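Local coordinates for ribose ABC transporter, substrate binding protein (Conexibacter woesei, PDB 4KQ9) that probably binds a sugar, perhaps ribose, outside the cell membrane and hands it to an ABC transporter for uptake, at residues Ala134-Thr139 with Gly192-Ser197; Ile219-Thr224 with Gly237-Thr242; Ala113-Leu118 with Glu146-Ala151; Leu118-Ile123 with Arg153-Glu158; Ile184-Ser189 with Ala210-Ala215. The protein carries 1 engineered substitution. One frame throughout, in Å; residues are numbered along the deposited sequence.

Contact 1: Ala134-Thr139 with Gly192-Ser197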
# COMPACT_ATOMS: atom_id res chain seq x y z
N ALA A 134 6.91 17.13 -11.45
CA ALA A 134 6.65 16.09 -12.38
C ALA A 134 6.22 14.84 -11.62
O ALA A 134 6.54 14.65 -10.43
CB ALA A 134 7.89 15.77 -13.19
N MSE A 135 5.49 14.01 -12.35
CA MSE A 135 4.92 12.80 -11.77
C MSE A 135 5.40 11.64 -12.56
O MSE A 135 5.25 11.62 -13.81
CB MSE A 135 3.37 12.93 -11.78
CG MSE A 135 2.93 14.00 -10.81
SE MSE A 135 0.92 14.09 -10.82
CE MSE A 135 0.49 12.25 -10.15
N VAL A 136 5.98 10.68 -11.86
CA VAL A 136 6.40 9.41 -12.43
C VAL A 136 5.53 8.32 -11.82
O VAL A 136 5.79 7.80 -10.70
CB VAL A 136 7.90 9.15 -12.22
CG1 VAL A 136 8.35 7.73 -12.68
CG2 VAL A 136 8.76 10.23 -12.91
N ASN A 137 4.51 7.97 -12.57
CA ASN A 137 3.50 7.04 -12.11
C ASN A 137 3.96 5.67 -12.47
O ASN A 137 4.82 5.55 -13.32
CB ASN A 137 2.13 7.33 -12.72
CG ASN A 137 1.58 8.70 -12.36
OD1 ASN A 137 0.99 8.91 -11.27
ND2 ASN A 137 1.68 9.63 -13.31
N GLY A 138 3.49 4.63 -11.76
CA GLY A 138 3.82 3.23 -12.09
C GLY A 138 2.85 2.79 -13.23
O GLY A 138 2.55 3.60 -14.13
N THR A 139 2.38 1.54 -13.17
CA THR A 139 1.51 0.92 -14.25
C THR A 139 0.15 1.53 -14.47
O THR A 139 -0.69 1.70 -13.57
CB THR A 139 1.35 -0.58 -13.94
OG1 THR A 139 2.63 -1.15 -13.75
CG2 THR A 139 0.66 -1.32 -15.09
N GLY A 192 11.03 21.43 -9.58
CA GLY A 192 11.31 21.48 -8.14
C GLY A 192 11.07 20.22 -7.35
O GLY A 192 11.61 20.06 -6.29
N ALA A 193 10.20 19.36 -7.83
CA ALA A 193 9.86 18.15 -7.12
C ALA A 193 9.47 17.07 -8.12
O ALA A 193 8.96 17.36 -9.19
CB ALA A 193 8.67 18.40 -6.16
N ILE A 194 9.66 15.82 -7.73
CA ILE A 194 9.19 14.68 -8.52
C ILE A 194 8.46 13.70 -7.60
O ILE A 194 8.97 13.27 -6.53
CB ILE A 194 10.35 13.98 -9.31
CG1 ILE A 194 11.12 15.01 -10.12
CG2 ILE A 194 9.79 12.88 -10.23
CD1 ILE A 194 12.35 14.50 -10.86
N TYR A 195 7.20 13.45 -7.96
CA TYR A 195 6.30 12.55 -7.27
C TYR A 195 6.49 11.16 -7.94
O TYR A 195 6.40 11.09 -9.15
CB TYR A 195 4.89 13.04 -7.55
CG TYR A 195 3.78 12.22 -6.98
CD1 TYR A 195 3.40 11.00 -7.53
CD2 TYR A 195 3.08 12.70 -5.91
CE1 TYR A 195 2.35 10.28 -6.95
CE2 TYR A 195 2.04 12.03 -5.37
CZ TYR A 195 1.72 10.82 -5.83
OH TYR A 195 0.69 10.21 -5.14
N TYR A 196 6.72 10.10 -7.18
CA TYR A 196 6.81 8.71 -7.66
C TYR A 196 5.68 7.89 -6.99
O TYR A 196 5.39 8.07 -5.80
CB TYR A 196 8.18 8.11 -7.29
CG TYR A 196 9.32 8.79 -7.94
CD1 TYR A 196 9.85 9.99 -7.43
CD2 TYR A 196 9.86 8.30 -9.15
CE1 TYR A 196 10.90 10.63 -8.08
CE2 TYR A 196 10.93 8.91 -9.80
CZ TYR A 196 11.44 10.09 -9.29
OH TYR A 196 12.44 10.78 -9.86
N SER A 197 4.99 7.03 -7.75
CA SER A 197 3.93 6.21 -7.20
C SER A 197 4.46 5.39 -6.03
O SER A 197 3.72 5.14 -5.06
CB SER A 197 3.41 5.20 -8.26
OG SER A 197 2.75 5.91 -9.28
O HOH W 1 0.55 7.56 -9.03
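Met135, a selenomethionine, overlaps the ring of Tyr195: the two side chains run together in one direction from neighbouring strands, and a bend at chi3 (62°) lays CE over one ring face, 4.1 Å from Tyr195 CD1. The SE atom stands 5.4 Å from the ring centroid, an oblique Met-aromatic contact. On the opposite face of the sheet Val136 CB approaches Tyr196 CD2 to 3.7 Å, while its CG2 packs against CG2 of Ile194. Between the two layers, strands 132-136 and 193-196 are parallel neighbours; Val136 N reaches Tyr195 O at 2.8 Å with an almost straight N-H...O angle of 179°. Beyond the last bridge a side chain takes over from the backbone. Ser197 OG accepts the N-H of Gly138 at 2.9 Å and donates to a water at 2.8 Å, which in turn donates to Asn137 OD1. An alanine in place of Ser197 would probably leave the Gly138 N-H without its acceptor and the water held by Asn137 OD1 without the serine hydroxyl. Tyr196 OH is hydrogen-bonded to Thr181 and Asn137 ND2 to Val167 O. Apolar contacts thus carry both faces, whereas one hydroxyl and one water link Gly138 and Asn137 beyond the last bridge.

Contact 2: Ile219-Thr224 with Gly237-Thr242. Engineered in segment 219-224: Met220 (natural residue Val).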
# COMPACT_ATOMS: atom_id res chain seq x y z
N ILE A 219 16.00 18.86 -5.57
CA ILE A 219 14.70 18.48 -6.12
C ILE A 219 14.05 17.62 -5.07
O ILE A 219 14.64 16.65 -4.59
CB ILE A 219 14.86 17.66 -7.41
CG1 ILE A 219 15.45 18.52 -8.55
CG2 ILE A 219 13.55 17.07 -7.84
CD1 ILE A 219 15.92 17.74 -9.74
N MSE A 220 12.83 17.95 -4.69
CA MSE A 220 12.17 17.15 -3.64
C MSE A 220 11.60 15.87 -4.24
O MSE A 220 10.75 15.91 -5.11
CB MSE A 220 11.01 17.90 -2.99
CG MSE A 220 11.52 19.04 -2.11
SE MSE A 220 9.87 19.69 -1.19
CE MSE A 220 9.10 20.46 -2.73
N VAL A 221 12.03 14.73 -3.74
CA VAL A 221 11.53 13.43 -4.23
C VAL A 221 10.67 12.76 -3.16
O VAL A 221 11.10 12.68 -2.01
CB VAL A 221 12.75 12.54 -4.47
CG1 VAL A 221 12.35 11.12 -4.69
CG2 VAL A 221 13.61 13.13 -5.62
N VAL A 222 9.46 12.30 -3.54
CA VAL A 222 8.50 11.68 -2.64
C VAL A 222 8.02 10.35 -3.25
O VAL A 222 7.82 10.21 -4.49
CB VAL A 222 7.30 12.61 -2.30
CG1 VAL A 222 7.73 14.05 -1.85
CG2 VAL A 222 6.39 12.72 -3.49
N GLY A 223 7.86 9.37 -2.38
CA GLY A 223 7.49 7.98 -2.78
C GLY A 223 6.55 7.36 -1.74
O GLY A 223 6.10 8.06 -0.86
N THR A 224 6.25 6.08 -1.84
CA THR A 224 5.42 5.35 -0.94
C THR A 224 6.04 3.95 -0.75
O THR A 224 6.51 3.37 -1.68
CB THR A 224 4.00 5.19 -1.51
OG1 THR A 224 3.39 6.46 -1.66
CG2 THR A 224 3.17 4.36 -0.63
N GLY A 237 18.66 12.67 3.30
CA GLY A 237 18.27 13.94 2.62
C GLY A 237 18.20 13.81 1.07
O GLY A 237 18.00 14.82 0.35
N THR A 238 18.38 12.62 0.52
CA THR A 238 18.31 12.50 -0.94
C THR A 238 16.84 12.29 -1.36
O THR A 238 16.49 12.64 -2.48
CB THR A 238 19.12 11.35 -1.48
OG1 THR A 238 18.79 10.16 -0.76
CG2 THR A 238 20.67 11.58 -1.36
N MSE A 239 16.00 11.75 -0.46
CA MSE A 239 14.52 11.71 -0.65
C MSE A 239 13.91 12.58 0.39
O MSE A 239 14.47 12.67 1.51
CB MSE A 239 14.01 10.31 -0.44
CG MSE A 239 14.23 9.47 -1.69
SE MSE A 239 13.31 7.72 -1.53
CE MSE A 239 11.76 8.25 -0.64
N ALA A 240 12.80 13.24 0.10
CA ALA A 240 12.14 14.14 1.08
C ALA A 240 11.10 13.45 1.94
O ALA A 240 10.96 13.81 3.10
CB ALA A 240 11.49 15.33 0.39
N LEU A 241 10.31 12.55 1.35
CA LEU A 241 9.16 11.95 2.06
C LEU A 241 8.90 10.56 1.53
O LEU A 241 8.95 10.32 0.30
CB LEU A 241 7.91 12.77 1.83
CG LEU A 241 6.54 12.36 2.41
CD1 LEU A 241 6.54 12.84 3.83
CD2 LEU A 241 5.33 13.06 1.75
N THR A 242 8.60 9.65 2.42
CA THR A 242 7.94 8.42 2.01
C THR A 242 6.75 8.15 2.92
O THR A 242 6.64 8.74 4.02
CB THR A 242 8.95 7.26 2.03
OG1 THR A 242 8.35 6.08 1.47
CG2 THR A 242 9.44 6.95 3.43
O HOH W 2 14.57 14.87 -2.37
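The peptide carbonyls of Val221 and Leu241 are the flat groups that join these segments, which contain no aromatic ring. Ala240 N lies in the carbonyl plane of Val221, 2.8 Å from its O, and the next amide, Leu241 N, makes a weak second bond to the same oxygen. At the Leu241 carbonyl the donor, Gly223 N, is tilted 21° out of the plane at 3.0 Å, and Val222 CA adds a CA-H...O contact to Leu241 O. The two ends belong to a beta-alpha-beta unit of the periplasmic-binding-protein fold: strand 220-222, helix 228-236 and strand 241-244, with the touching parts running 38° apart. Gly237 closes the helix in a Schellman motif, and a single bridge, Val222 with Leu241, marks where the strands meet.

Side chains flank the bridge on two sides. Val221 CG1, anti to its backbone N (chi1 168°), meets Met239 CG at 3.9 Å; both side chains also touch helix 199-211. Val222 CG1 meets Leu241 CB at 3.9 Å, and Leu241 further packs on Tyr122 of helix 112-126. The engineered selenomethionine Met220 approaches Ala240 CB with its CB, 4.3 Å away. Thr242 OG1 finds its polar partners in Asp199 and Ala226. Where the backbones diverge, one water bridges them: it accepts from Val221 N, donates to Ile219 O, and donates to Thr238 O at 2.9 Å.

Contact 3: Ala113-Leu118 with Glu146-Ala151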
# COMPACT_ATOMS: atom_id res chain seq x y z
N ALA A 113 -6.03 7.39 -2.16
CA ALA A 113 -6.26 8.85 -2.44
C ALA A 113 -5.71 9.72 -1.38
O ALA A 113 -5.16 10.77 -1.65
CB ALA A 113 -7.75 9.12 -2.59
N GLU A 114 -5.80 9.26 -0.12
CA GLU A 114 -5.18 9.93 1.00
C GLU A 114 -3.65 9.96 0.89
O GLU A 114 -3.05 10.99 1.12
CB GLU A 114 -5.53 9.25 2.30
CG GLU A 114 -5.64 10.23 3.43
CD GLU A 114 -4.62 9.97 4.50
OE1 GLU A 114 -4.77 9.00 5.28
OE2 GLU A 114 -3.66 10.76 4.58
N ILE A 115 -3.06 8.82 0.54
CA ILE A 115 -1.60 8.77 0.26
C ILE A 115 -1.19 9.88 -0.74
O ILE A 115 -0.25 10.59 -0.48
CB ILE A 115 -1.20 7.40 -0.23
CG1 ILE A 115 -1.41 6.40 0.94
CG2 ILE A 115 0.28 7.39 -0.60
CD1 ILE A 115 -1.32 4.97 0.57
N GLY A 116 -1.87 9.97 -1.85
CA GLY A 116 -1.66 11.02 -2.90
C GLY A 116 -1.77 12.45 -2.42
O GLY A 116 -0.93 13.29 -2.75
N ARG A 117 -2.78 12.74 -1.59
CA ARG A 117 -2.95 14.09 -1.02
C ARG A 117 -1.87 14.42 -0.02
O ARG A 117 -1.42 15.58 0.06
CB ARG A 117 -4.31 14.23 -0.32
CG ARG A 117 -5.49 14.34 -1.28
CD ARG A 117 -6.81 14.70 -0.60
NE ARG A 117 -7.65 13.53 -0.48
CZ ARG A 117 -7.70 12.75 0.60
NH1 ARG A 117 -8.46 11.70 0.58
NH2 ARG A 117 -7.00 13.04 1.69
N LEU A 118 -1.46 13.45 0.77
CA LEU A 118 -0.38 13.72 1.72
C LEU A 118 0.94 14.10 1.01
O LEU A 118 1.69 15.06 1.42
CB LEU A 118 -0.10 12.52 2.62
CG LEU A 118 -1.24 12.07 3.57
CD1 LEU A 118 -0.80 10.76 4.20
CD2 LEU A 118 -1.52 13.15 4.62
N GLU A 146 -3.45 4.97 -10.06
CA GLU A 146 -4.44 5.93 -10.49
C GLU A 146 -5.13 6.66 -9.39
O GLU A 146 -5.32 7.87 -9.46
CB GLU A 146 -5.48 5.23 -11.39
CG GLU A 146 -4.86 4.59 -12.61
CD GLU A 146 -4.21 5.58 -13.59
OE1 GLU A 146 -4.17 6.85 -13.34
OE2 GLU A 146 -3.71 5.08 -14.64
N GLU A 147 -5.46 5.98 -8.30
CA GLU A 147 -6.16 6.67 -7.24
C GLU A 147 -5.28 7.66 -6.53
O GLU A 147 -5.72 8.80 -6.23
CB GLU A 147 -6.69 5.71 -6.19
CG GLU A 147 -7.79 4.79 -6.70
CD GLU A 147 -8.38 3.93 -5.57
OE1 GLU A 147 -8.11 4.23 -4.36
OE2 GLU A 147 -9.12 2.95 -5.90
N GLN A 148 -4.04 7.25 -6.23
CA GLN A 148 -3.13 8.23 -5.62
C GLN A 148 -2.83 9.42 -6.56
O GLN A 148 -2.73 10.57 -6.10
CB GLN A 148 -1.87 7.58 -5.08
CG GLN A 148 -0.80 7.29 -6.03
CD GLN A 148 0.42 6.75 -5.30
OE1 GLN A 148 0.71 5.56 -5.35
NE2 GLN A 148 1.09 7.62 -4.59
N GLY A 149 -2.73 9.14 -7.84
CA GLY A 149 -2.37 10.15 -8.84
C GLY A 149 -3.46 11.18 -9.04
O GLY A 149 -3.18 12.38 -9.14
N GLU A 150 -4.72 10.75 -9.11
CA GLU A 150 -5.79 11.71 -9.24
C GLU A 150 -5.91 12.54 -7.96
O GLU A 150 -6.05 13.75 -8.00
CB GLU A 150 -7.10 11.06 -9.69
CG GLU A 150 -8.08 12.12 -10.22
CD GLU A 150 -7.48 13.12 -11.26
OE1 GLU A 150 -7.69 14.36 -11.07
OE2 GLU A 150 -6.80 12.70 -12.26
N ALA A 151 -5.71 11.93 -6.80
CA ALA A 151 -5.75 12.73 -5.61
C ALA A 151 -4.63 13.81 -5.63
O ALA A 151 -4.84 14.94 -5.13
CB ALA A 151 -5.61 11.84 -4.37
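Gly116 and Gln148 form the tight side of this helix crossing, their CA atoms 4.2 Å apart. Gly116 CA points a hydrogen at Gln148 O, 3.4 Å away, with an angle of 147° at the hydrogen. A side chain on Gly116 could not fit: a CB would fall 2.1 Å from Gln148 O and press on Ala151 CB as well. One turn earlier Ala113 meets Ala151, whose CB points at the facing helix and comes to 3.0 Å from Ala113 O, while the two CB atoms are separated by 3.9 Å. Small residues therefore let the axes of segments 113-118 and 146-151 approach to 6.9 Å while crossing at -40°. These lie on helices 112-126 and 143-159, neighbours packed on one face of the parallel sheet in a lobe of the periplasmic-binding-protein fold.

Toward solvent the fit slackens. Exposed Arg117 touches only through its aliphatic stem, CG to Ala151 CB at 4.0 Å. Glu147 sits at the border too, its carbonyl O 3.8 Å from Ala113 CA. No hydrogen bond crosses between the segments. Between them cohesion therefore probably rests on close van der Waals fit and a CA-H...O contact, which need small residues.

Contact 4: Leu118-Ile123 with Arg153-Glu158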
# COMPACT_ATOMS: atom_id res chain seq x y z
N LEU A 118 -1.46 13.45 0.77
CA LEU A 118 -0.38 13.72 1.72
C LEU A 118 0.94 14.10 1.01
O LEU A 118 1.69 15.06 1.42
CB LEU A 118 -0.10 12.52 2.62
CG LEU A 118 -1.24 12.07 3.57
CD1 LEU A 118 -0.80 10.76 4.20
CD2 LEU A 118 -1.52 13.15 4.62
N LYS A 119 1.24 13.34 -0.05
CA LYS A 119 2.45 13.56 -0.83
C LYS A 119 2.46 14.92 -1.57
O LYS A 119 3.45 15.65 -1.52
CB LYS A 119 2.66 12.39 -1.80
CG LYS A 119 3.14 11.13 -1.05
CD LYS A 119 2.77 9.88 -1.90
CE LYS A 119 3.88 9.41 -2.78
NZ LYS A 119 3.65 8.23 -3.69
N ALA A 120 1.36 15.20 -2.22
CA ALA A 120 1.17 16.44 -2.96
C ALA A 120 1.18 17.65 -2.04
O ALA A 120 1.83 18.67 -2.38
CB ALA A 120 -0.04 16.36 -3.81
N THR A 121 0.57 17.53 -0.84
CA THR A 121 0.56 18.60 0.13
C THR A 121 1.93 18.88 0.73
O THR A 121 2.30 20.07 0.95
CB THR A 121 -0.47 18.31 1.25
OG1 THR A 121 -1.70 18.07 0.63
CG2 THR A 121 -0.61 19.45 2.20
N TYR A 122 2.71 17.82 0.99
CA TYR A 122 4.03 17.97 1.45
C TYR A 122 4.81 18.87 0.47
O TYR A 122 5.57 19.77 0.91
CB TYR A 122 4.73 16.60 1.60
CG TYR A 122 6.09 16.72 2.16
CD1 TYR A 122 6.26 16.80 3.55
CD2 TYR A 122 7.20 16.80 1.34
CE1 TYR A 122 7.51 16.90 4.08
CE2 TYR A 122 8.47 16.93 1.86
CZ TYR A 122 8.60 16.98 3.25
OH TYR A 122 9.80 17.13 3.82
N ILE A 123 4.68 18.57 -0.80
CA ILE A 123 5.44 19.26 -1.86
C ILE A 123 4.92 20.70 -1.98
O ILE A 123 5.71 21.63 -1.94
CB ILE A 123 5.26 18.57 -3.22
CG1 ILE A 123 6.12 17.28 -3.25
CG2 ILE A 123 5.71 19.47 -4.36
CD1 ILE A 123 5.68 16.32 -4.34
N ARG A 153 -3.03 15.21 -8.30
CA ARG A 153 -3.29 16.25 -9.27
C ARG A 153 -4.28 17.31 -8.71
O ARG A 153 -4.12 18.54 -8.98
CB ARG A 153 -3.87 15.64 -10.54
CG ARG A 153 -2.90 14.77 -11.28
CD ARG A 153 -3.53 14.16 -12.50
NE ARG A 153 -2.57 13.20 -13.08
CZ ARG A 153 -2.74 11.89 -13.07
NH1 ARG A 153 -3.87 11.33 -12.52
NH2 ARG A 153 -1.81 11.12 -13.60
N GLU A 154 -5.30 16.84 -7.96
CA GLU A 154 -6.24 17.78 -7.37
C GLU A 154 -5.57 18.73 -6.38
O GLU A 154 -5.90 19.93 -6.34
CB GLU A 154 -7.38 17.03 -6.65
CG GLU A 154 -8.40 16.39 -7.59
CD GLU A 154 -9.35 15.42 -6.86
OE1 GLU A 154 -9.46 15.50 -5.61
OE2 GLU A 154 -9.98 14.56 -7.52
N VAL A 155 -4.65 18.22 -5.56
CA VAL A 155 -3.92 19.06 -4.64
C VAL A 155 -3.09 20.06 -5.45
O VAL A 155 -3.13 21.23 -5.13
CB VAL A 155 -3.06 18.30 -3.65
CG1 VAL A 155 -2.16 19.21 -2.85
CG2 VAL A 155 -3.93 17.51 -2.68
N PHE A 156 -2.37 19.61 -6.51
CA PHE A 156 -1.48 20.53 -7.20
C PHE A 156 -2.31 21.69 -7.85
O PHE A 156 -1.90 22.87 -7.82
CB PHE A 156 -0.60 19.78 -8.25
CG PHE A 156 0.42 18.81 -7.62
CD1 PHE A 156 1.17 19.20 -6.52
CD2 PHE A 156 0.59 17.55 -8.13
CE1 PHE A 156 2.11 18.35 -5.95
CE2 PHE A 156 1.53 16.68 -7.57
CZ PHE A 156 2.28 17.07 -6.50
N GLU A 157 -3.44 21.34 -8.44
CA GLU A 157 -4.39 22.33 -8.98
C GLU A 157 -4.79 23.36 -7.93
O GLU A 157 -4.58 24.53 -8.11
CB GLU A 157 -5.65 21.67 -9.47
CG GLU A 157 -6.61 22.70 -10.06
CD GLU A 157 -7.21 22.26 -11.40
OE1 GLU A 157 -7.33 21.03 -11.62
OE2 GLU A 157 -7.55 23.14 -12.22
N GLU A 158 -5.33 22.87 -6.82
CA GLU A 158 -5.80 23.70 -5.75
C GLU A 158 -4.71 24.61 -5.17
O GLU A 158 -5.01 25.73 -4.73
CB GLU A 158 -6.34 22.80 -4.61
CG GLU A 158 -7.10 23.56 -3.55
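For Phe156, chi1 of -67° sets CG anti to the carbonyl carbon, and chi2 of -44° then turns a ring face to the methyl of Ala120. Ala120 CB lies over that face, 3.9 Å from the centroid and offset toward the rim, a CH-pi contact; Phe156 CZ and CE1 are each 3.6 Å from Ala120 CB. Ile123 comes from another direction, with CD1 at the ring edge near its plane, 4.1 Å from Phe156 CZ. The remainder of the contact centres on Val155. Val155 CB meets Ala120 CB at 3.6 Å, and Val155 CG1 passes Thr121 OG1 at 3.7 Å, the two side chains crossing at about a right angle; that hydroxyl is hydrogen-bonded back to Arg117 O in its own helix. An alanine in place of Phe156 would probably open a gap beneath Ala120 and Ile123, as the ring that packs on both would be gone.

No hydrogen bond crosses the interface, and the axes of segments 118-123 and 153-158 lie 8.5 Å apart at -29°. Ile123 also touches Met220 and Val222 of strand 220-222, so helix 112-126 rests on the sheet here. Helices 112-126 and 143-159 together cover one face of the parallel sheet while helices 174-187 and 199-211 cover the other, as in the alpha/beta/alpha sandwich of a periplasmic-binding-protein lobe.

Contact 5: Ile184-Ser189 with Ala210-Ala215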
# COMPACT_ATOMS: atom_id res chain seq x y z
N ILE A 184 12.82 13.17 -18.08
CA ILE A 184 12.20 14.36 -17.55
C ILE A 184 13.21 15.47 -17.41
O ILE A 184 12.94 16.61 -17.75
CB ILE A 184 11.48 14.09 -16.18
CG1 ILE A 184 10.18 13.38 -16.41
CG2 ILE A 184 11.22 15.41 -15.43
CD1 ILE A 184 9.61 12.66 -15.15
N LEU A 185 14.34 15.16 -16.83
CA LEU A 185 15.32 16.21 -16.53
C LEU A 185 15.94 16.76 -17.82
O LEU A 185 16.41 17.87 -17.81
CB LEU A 185 16.42 15.69 -15.60
CG LEU A 185 15.94 15.35 -14.16
CD1 LEU A 185 16.96 14.53 -13.40
CD2 LEU A 185 15.56 16.65 -13.42
N THR A 186 15.96 15.98 -18.91
CA THR A 186 16.49 16.53 -20.16
C THR A 186 15.54 17.61 -20.73
O THR A 186 15.96 18.43 -21.50
CB THR A 186 16.75 15.48 -21.21
OG1 THR A 186 15.52 14.93 -21.73
CG2 THR A 186 17.74 14.37 -20.70
N ARG A 187 14.25 17.48 -20.42
CA ARG A 187 13.20 18.36 -20.92
C ARG A 187 12.92 19.47 -19.91
O ARG A 187 12.57 20.57 -20.31
CB ARG A 187 11.90 17.59 -21.05
CG ARG A 187 11.91 16.35 -21.90
CD ARG A 187 10.50 15.86 -22.20
NE ARG A 187 9.92 15.09 -21.13
CZ ARG A 187 9.94 13.76 -21.03
NH1 ARG A 187 10.46 12.96 -21.98
NH2 ARG A 187 9.39 13.20 -19.97
N HIS A 188 13.00 19.17 -18.61
CA HIS A 188 12.65 20.18 -17.61
C HIS A 188 13.63 20.17 -16.46
O HIS A 188 13.33 19.69 -15.35
CB HIS A 188 11.27 19.91 -17.06
CG HIS A 188 10.20 19.77 -18.09
ND1 HIS A 188 9.64 20.85 -18.74
CD2 HIS A 188 9.57 18.68 -18.56
CE1 HIS A 188 8.73 20.42 -19.59
NE2 HIS A 188 8.65 19.10 -19.48
N SER A 189 14.84 20.61 -16.72
CA SER A 189 15.92 20.42 -15.73
C SER A 189 15.73 21.20 -14.41
O SER A 189 16.39 20.87 -13.43
CB SER A 189 17.27 20.78 -16.36
OG SER A 189 17.17 22.10 -16.83
N ALA A 210 21.52 12.38 -9.37
CA ALA A 210 22.92 12.43 -8.95
C ALA A 210 23.84 12.34 -10.18
O ALA A 210 24.79 13.13 -10.27
CB ALA A 210 23.21 11.28 -8.01
N ALA A 211 23.51 11.44 -11.13
CA ALA A 211 24.21 11.35 -12.44
C ALA A 211 24.26 12.67 -13.17
O ALA A 211 25.16 12.88 -13.98
CB ALA A 211 23.60 10.27 -13.34
N ARG A 212 23.30 13.57 -12.89
CA ARG A 212 23.31 14.90 -13.49
C ARG A 212 24.04 15.88 -12.65
O ARG A 212 24.01 17.09 -12.91
CB ARG A 212 21.91 15.40 -13.71
CG ARG A 212 21.25 14.75 -14.89
CD ARG A 212 19.93 15.44 -15.24
NE ARG A 212 20.08 16.78 -15.85
CZ ARG A 212 20.01 17.04 -17.16
NH1 ARG A 212 19.89 16.06 -18.04
NH2 ARG A 212 20.12 18.27 -17.61
N ASN A 213 24.64 15.38 -11.58
CA ASN A 213 25.31 16.21 -10.64
C ASN A 213 24.51 17.28 -10.02
O ASN A 213 25.04 18.31 -9.67
CB ASN A 213 26.61 16.73 -11.26
CG ASN A 213 27.71 15.75 -11.01
OD1 ASN A 213 27.90 14.78 -11.77
ND2 ASN A 213 28.34 15.89 -9.86
N ILE A 214 23.21 16.99 -9.83
CA ILE A 214 22.34 17.89 -9.09
C ILE A 214 22.47 17.59 -7.57
O ILE A 214 22.53 16.43 -7.16
CB ILE A 214 20.87 17.72 -9.53
CG1 ILE A 214 20.69 18.16 -10.98
CG2 ILE A 214 19.92 18.55 -8.66
CD1 ILE A 214 19.41 17.63 -11.60
N ALA A 215 22.53 18.64 -6.78
CA ALA A 215 22.81 18.52 -5.36
C ALA A 215 21.65 17.79 -4.65
O ALA A 215 20.50 18.06 -4.94
CB ALA A 215 23.02 19.90 -4.75
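Arg212 and Leu185 slide past each other in opposite directions and account for most of the buried surface, with Ile214 a smaller third partner. The methylene CD of Arg212 is wedged against Leu185, 3.5 Å from CB and 3.6 Å from CD1. A bend at chi3 (71°) then swings NE out of the line of the chain, and the guanidinium comes to rest with one face over Leu185 O, whose nearest guanidinium atom is NH2 of Arg212 at 3.7 Å. The oxygen lies over the face, and no hydrogen bond is formed. Around the group, Thr186 CG2 lies 3.8 Å from Arg212 NH1, and Ser189 CB is at 4.0 Å from Arg212 NH2.

Ile214 closes the apolar side: its CD1 is 4.3 Å from Leu185 CD1, and both side chains continue onto Ile209 and Ile219. The contact thus joins the C-terminal ends of helices 174-187 and 199-211, the second rounded off by a Schellman motif at Asn213. Arg212 is largely exposed and also touches a crystal neighbour, which may influence its pose. With no hydrogen bond across the segments, the grip is mainly hydrophobic, and the cation above a carbonyl in the last turn of helix 174-187 would probably be favoured by the negative end of that helix dipole.

Overall arrangement
All five contacts belong to one lobe of the two-lobed chain. Contacts 3 and 4, centres 9 Å apart, are successive parts of the same helix pair, 112-126 with 143-159, and share Leu118. Their segments alternate along the chain with those of contact 1, the strand pair at the middle of the parallel sheet. Contact 2 follows contacts 1, 3, 4 and 5 in sequence; its centre is 11 Å from that of contact 1, and strands 193-196 and 220-222 are neighbours. Contact 5 links helices on the opposite sheet face, its centre 26 Å from that of contact 3. Lys119 probably bonds both Tyr196 O and Thr224 OG1, tying helix layer to sheet in this single folded unit.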